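Local coordinates for protein glutamine synthetase (Streptomyces coelicolor, PDB 4BAX) that belongs to the glutamine synthetase family and assembles as a ten-subunit complex, each chain pairing a beta-grasp domain with a larger catalytic domain, at residues G33-S45 with S54-P66. Sequence-based numbering, arbitrary orientation.
Sequences GLDALPVWGFDGS and SSDCVLKPVFSCP
Phe42 packs against Cys57 and Leu59 across an antiparallel strand pair of the beta-grasp domain, where strand 40-43 forms one edge of the sheet within the chain, next to strand 56-66. The phenyl ring reaches the neighbouring strand because CG stands between the backbone N and the carbonyl carbon (chi1 65°). From CB the side chain turns at CG into the ring, where Phe42 CD1 meets Leu59 CG at 3.6 Å. Phe42 CE1 then lies between Leu59 CD2, which comes in at the ring edge, and Cys57 CB, and Phe42 CZ touches the same Cys57 CB at 3.5 Å. That carbon sits over one face, a CH-pi contact 3.8 Å from the Phe42 centroid, while Cys57 SG approaches more obliquely. Trp10 also stacks with this ring.

Backbone bonds set the register: Trp40 pairs with Leu59, and Phe42 with Cys57, whose N reaches Phe42 O at 3.1 Å. Beyond the regular pairing, Pro61 CG rests near the carbonyl oxygens of Leu37 and Pro38. At the other end, Asp43 and Asp56 both form salt bridges to Arg294 of a neighbouring subunit, which probably offsets their like charges. Leu34, in a type I turn, sends its two methyls to different partners: CD1 to Pro61 CB at 3.7 Å, CD2 to Val62 O at 3.4 Å.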
loop_
_atom_site.group_PDB
_atom_site.type_symbol
_atom_site.label_atom_id
_atom_site.label_comp_id
_atom_site.label_asym_id
_atom_site.label_seq_id
_atom_site.Cartn_x
_atom_site.Cartn_y
_atom_site.Cartn_z
ATOM N N GLY A 33 33.249 -41.047 14.448
ATOM C CA GLY A 33 33.132 -39.852 15.273
ATOM C C GLY A 33 34.398 -39.022 15.308
ATOM O O GLY A 33 35.404 -39.404 15.939
ATOM N N LEU A 34 34.331 -37.874 14.632
ATOM C CA LEU A 34 35.323 -36.800 14.747
ATOM C C LEU A 34 36.672 -37.170 14.108
ATOM O O LEU A 34 37.167 -36.441 13.240
ATOM C CB LEU A 34 35.514 -36.407 16.217
ATOM C CG LEU A 34 35.913 -34.967 16.519
ATOM C CD1 LEU A 34 34.934 -34.093 15.786
ATOM C CD2 LEU A 34 35.813 -34.714 18.007
ATOM N N ASP A 35 37.229 -38.316 14.515
ATOM C CA ASP A 35 38.561 -38.756 14.087
ATOM C C ASP A 35 38.603 -39.089 12.605
ATOM O O ASP A 35 39.652 -38.961 11.968
ATOM C CB ASP A 35 39.020 -39.971 14.914
ATOM C CG ASP A 35 39.159 -39.667 16.393
ATOM O OD1 ASP A 35 39.086 -38.478 16.774
ATOM O OD2 ASP A 35 39.341 -40.628 17.180
ATOM N N ALA A 36 37.471 -39.536 12.066
ATOM C CA ALA A 36 37.391 -39.850 10.645
ATOM C C ALA A 36 37.061 -38.602 9.829
ATOM O O ALA A 36 37.152 -38.610 8.590
ATOM C CB ALA A 36 36.351 -40.939 10.396
ATOM N N LEU A 37 36.752 -37.504 10.518
ATOM C CA LEU A 37 36.399 -36.300 9.788
ATOM C C LEU A 37 37.618 -35.558 9.317
ATOM O O LEU A 37 38.511 -35.247 10.107
ATOM C CB LEU A 37 35.537 -35.381 10.644
ATOM C CG LEU A 37 34.134 -35.904 10.920
ATOM C CD1 LEU A 37 33.507 -35.068 12.006
ATOM C CD2 LEU A 37 33.306 -35.851 9.626
ATOM N N PRO A 38 37.642 -35.250 8.022
ATOM C CA PRO A 38 38.805 -34.586 7.435
ATOM C C PRO A 38 38.980 -33.170 8.004
ATOM O O PRO A 38 37.987 -32.479 8.275
ATOM C CB PRO A 38 38.467 -34.531 5.931
ATOM C CG PRO A 38 36.999 -34.828 5.823
ATOM C CD PRO A 38 36.647 -35.668 7.018
ATOM N N VAL A 39 40.235 -32.754 8.171
ATOM C CA VAL A 39 40.537 -31.355 8.454
ATOM C C VAL A 39 40.354 -30.616 7.161
ATOM O O VAL A 39 40.402 -31.225 6.089
ATOM C CB VAL A 39 41.953 -31.127 9.043
ATOM C CG1 VAL A 39 42.294 -32.192 10.081
ATOM C CG2 VAL A 39 43.000 -31.076 7.927
ATOM N N TRP A 40 40.084 -29.321 7.264
ATOM C CA TRP A 40 39.768 -28.534 6.088
ATOM C C TRP A 40 40.438 -27.163 6.165
ATOM O O TRP A 40 41.150 -26.853 7.109
ATOM C CB TRP A 40 38.252 -28.388 5.967
ATOM C CG TRP A 40 37.753 -28.165 4.583
ATOM C CD1 TRP A 40 38.486 -28.173 3.426
ATOM C CD2 TRP A 40 36.396 -27.924 4.197
ATOM N NE1 TRP A 40 37.666 -27.938 2.344
ATOM C CE2 TRP A 40 36.378 -27.783 2.791
ATOM C CE3 TRP A 40 35.197 -27.809 4.901
ATOM C CZ2 TRP A 40 35.203 -27.531 2.080
ATOM C CZ3 TRP A 40 34.037 -27.549 4.190
ATOM C CH2 TRP A 40 34.047 -27.416 2.797
ATOM N N GLY A 41 40.182 -26.325 5.181
ATOM C CA GLY A 41 40.815 -25.030 5.164
ATOM C C GLY A 41 39.883 -23.995 4.586
ATOM O O GLY A 41 38.816 -24.327 4.058
ATOM N N PHE A 42 40.278 -22.735 4.697
ATOM C CA PHE A 42 39.534 -21.657 4.087
ATOM C C PHE A 42 40.455 -20.472 3.877
ATOM O O PHE A 42 41.611 -20.471 4.318
ATOM C CB PHE A 42 38.317 -21.268 4.923
ATOM C CG PHE A 42 38.660 -20.699 6.248
ATOM C CD1 PHE A 42 38.852 -21.530 7.345
ATOM C CD2 PHE A 42 38.799 -19.331 6.408
ATOM C CE1 PHE A 42 39.179 -21.002 8.585
ATOM C CE2 PHE A 42 39.125 -18.796 7.645
ATOM C CZ PHE A 42 39.315 -19.637 8.736
ATOM N N ASP A 43 39.927 -19.472 3.183
ATOM C CA ASP A 43 40.649 -18.233 2.949
ATOM C C ASP A 43 40.432 -17.178 4.038
ATOM O O ASP A 43 39.343 -16.609 4.173
ATOM C CB ASP A 43 40.301 -17.704 1.566
ATOM C CG ASP A 43 40.640 -18.714 0.472
ATOM O OD1 ASP A 43 41.481 -19.615 0.720
ATOM O OD2 ASP A 43 40.045 -18.643 -0.626
ATOM N N GLY A 44 41.504 -16.894 4.778
ATOM C CA GLY A 44 41.446 -16.009 5.930
ATOM C C GLY A 44 41.162 -14.534 5.725
ATOM O O GLY A 44 40.617 -13.889 6.622
ATOM N N SER A 45 41.527 -14.001 4.562
ATOM C CA SER A 45 41.423 -12.563 4.294
ATOM C C SER A 45 39.981 -12.100 4.454
ATOM O O SER A 45 39.707 -11.017 4.967
ATOM C CB SER A 45 41.897 -12.252 2.863
ATOM O OG SER A 45 42.355 -13.417 2.191
ATOM N N SER A 54 48.956 -13.233 3.651
ATOM C CA SER A 54 49.671 -14.456 4.040
ATOM C C SER A 54 48.898 -15.503 4.842
ATOM O O SER A 54 49.455 -16.559 5.158
ATOM C CB SER A 54 50.983 -14.121 4.768
ATOM O OG SER A 54 51.792 -15.281 4.918
ATOM N N SER A 55 47.623 -15.265 5.149
ATOM C CA SER A 55 46.927 -16.243 5.980
ATOM C C SER A 55 45.938 -17.136 5.224
ATOM O O SER A 55 44.936 -16.692 4.655
ATOM C CB SER A 55 46.316 -15.617 7.249
ATOM O OG SER A 55 47.070 -15.946 8.410
ATOM N N ASP A 56 46.263 -18.421 5.264
ATOM C CA ASP A 56 45.445 -19.480 4.740
ATOM C C ASP A 56 45.254 -20.251 6.002
ATOM O O ASP A 56 46.194 -20.398 6.787
ATOM C CB ASP A 56 46.250 -20.323 3.759
ATOM C CG ASP A 56 46.605 -19.563 2.510
ATOM O OD1 ASP A 56 45.850 -18.627 2.165
ATOM O OD2 ASP A 56 47.626 -19.902 1.871
ATOM N N CYS A 57 44.048 -20.748 6.220
ATOM C CA CYS A 57 43.740 -21.283 7.528
ATOM C C CYS A 57 43.308 -22.735 7.439
ATOM O O CYS A 57 42.917 -23.221 6.371
ATOM C CB CYS A 57 42.659 -20.435 8.190
ATOM S SG CYS A 57 43.130 -18.704 8.430
ATOM N N VAL A 58 43.447 -23.431 8.562
ATOM C CA VAL A 58 43.134 -24.840 8.634
ATOM C C VAL A 58 41.972 -25.020 9.640
ATOM O O VAL A 58 41.975 -24.437 10.740
ATOM C CB VAL A 58 44.367 -25.651 9.083
ATOM C CG1 VAL A 58 43.969 -27.063 9.456
ATOM C CG2 VAL A 58 45.435 -25.654 7.970
ATOM N N LEU A 59 40.998 -25.841 9.247
ATOM C CA LEU A 59 39.872 -26.197 10.085
ATOM C C LEU A 59 40.093 -27.566 10.695
ATOM O O LEU A 59 40.325 -28.550 9.954
ATOM C CB LEU A 59 38.596 -26.196 9.248
ATOM C CG LEU A 59 38.189 -24.772 8.832
ATOM C CD1 LEU A 59 36.986 -24.741 7.867
ATOM C CD2 LEU A 59 37.940 -23.897 10.066
ATOM N N LYS A 60 40.101 -27.623 12.022
ATOM C CA LYS A 60 40.268 -28.884 12.695
ATOM C C LYS A 60 39.043 -29.170 13.567
ATOM O O LYS A 60 38.790 -28.436 14.514
ATOM C CB LYS A 60 41.526 -28.844 13.562
ATOM C CG LYS A 60 41.847 -30.138 14.236
ATOM C CD LYS A 60 42.983 -29.880 15.215
ATOM C CE LYS A 60 43.359 -31.131 15.983
ATOM N NZ LYS A 60 43.745 -32.169 14.979
ATOM N N PRO A 61 38.290 -30.241 13.248
ATOM C CA PRO A 61 37.074 -30.635 13.983
ATOM C C PRO A 61 37.378 -30.868 15.464
ATOM O O PRO A 61 38.397 -31.491 15.783
ATOM C CB PRO A 61 36.672 -31.963 13.320
ATOM C CG PRO A 61 37.287 -31.921 11.950
ATOM C CD PRO A 61 38.458 -30.995 11.986
ATOM N N VAL A 62 36.558 -30.325 16.361
ATOM C CA VAL A 62 36.751 -30.567 17.790
ATOM C C VAL A 62 35.474 -31.121 18.406
ATOM O O VAL A 62 35.488 -31.701 19.497
ATOM C CB VAL A 62 37.226 -29.289 18.542
ATOM C CG1 VAL A 62 38.530 -28.790 17.943
ATOM C CG2 VAL A 62 36.161 -28.199 18.492
ATOM N N PHE A 63 34.360 -30.885 17.720
ATOM C CA PHE A 63 33.058 -31.320 18.200
ATOM C C PHE A 63 32.145 -31.533 17.007
ATOM O O PHE A 63 32.223 -30.777 16.041
ATOM C CB PHE A 63 32.469 -30.286 19.158
ATOM C CG PHE A 63 31.063 -30.607 19.609
ATOM C CD1 PHE A 63 30.862 -31.398 20.735
ATOM C CD2 PHE A 63 29.947 -30.110 18.933
ATOM C CE1 PHE A 63 29.574 -31.709 21.178
ATOM C CE2 PHE A 63 28.657 -30.410 19.368
ATOM C CZ PHE A 63 28.471 -31.210 20.496
ATOM N N SER A 64 31.252 -32.524 17.098
ATOM C CA SER A 64 30.281 -32.804 16.024
ATOM C C SER A 64 28.958 -33.308 16.594
ATOM O O SER A 64 28.920 -33.915 17.667
ATOM C CB SER A 64 30.831 -33.791 14.987
ATOM O OG SER A 64 30.852 -35.113 15.511
ATOM N N CYS A 65 27.879 -33.051 15.866
ATOM C CA CYS A 65 26.561 -33.448 16.314
ATOM C C CYS A 65 25.671 -33.548 15.081
ATOM O O CYS A 65 26.040 -33.044 14.008
ATOM C CB CYS A 65 26.019 -32.432 17.310
ATOM S SG CYS A 65 25.876 -30.819 16.610
ATOM N N PRO A 66 24.464 -34.118 15.238
ATOM C CA PRO A 66 23.542 -34.142 14.100
ATOM C C PRO A 66 23.099 -32.754 13.667
ATOM O O PRO A 66 22.968 -31.869 14.507
ATOM C CB PRO A 66 22.346 -34.921 14.653
ATOM C CG PRO A 66 22.899 -35.738 15.786
ATOM C CD PRO A 66 23.928 -34.852 16.402
#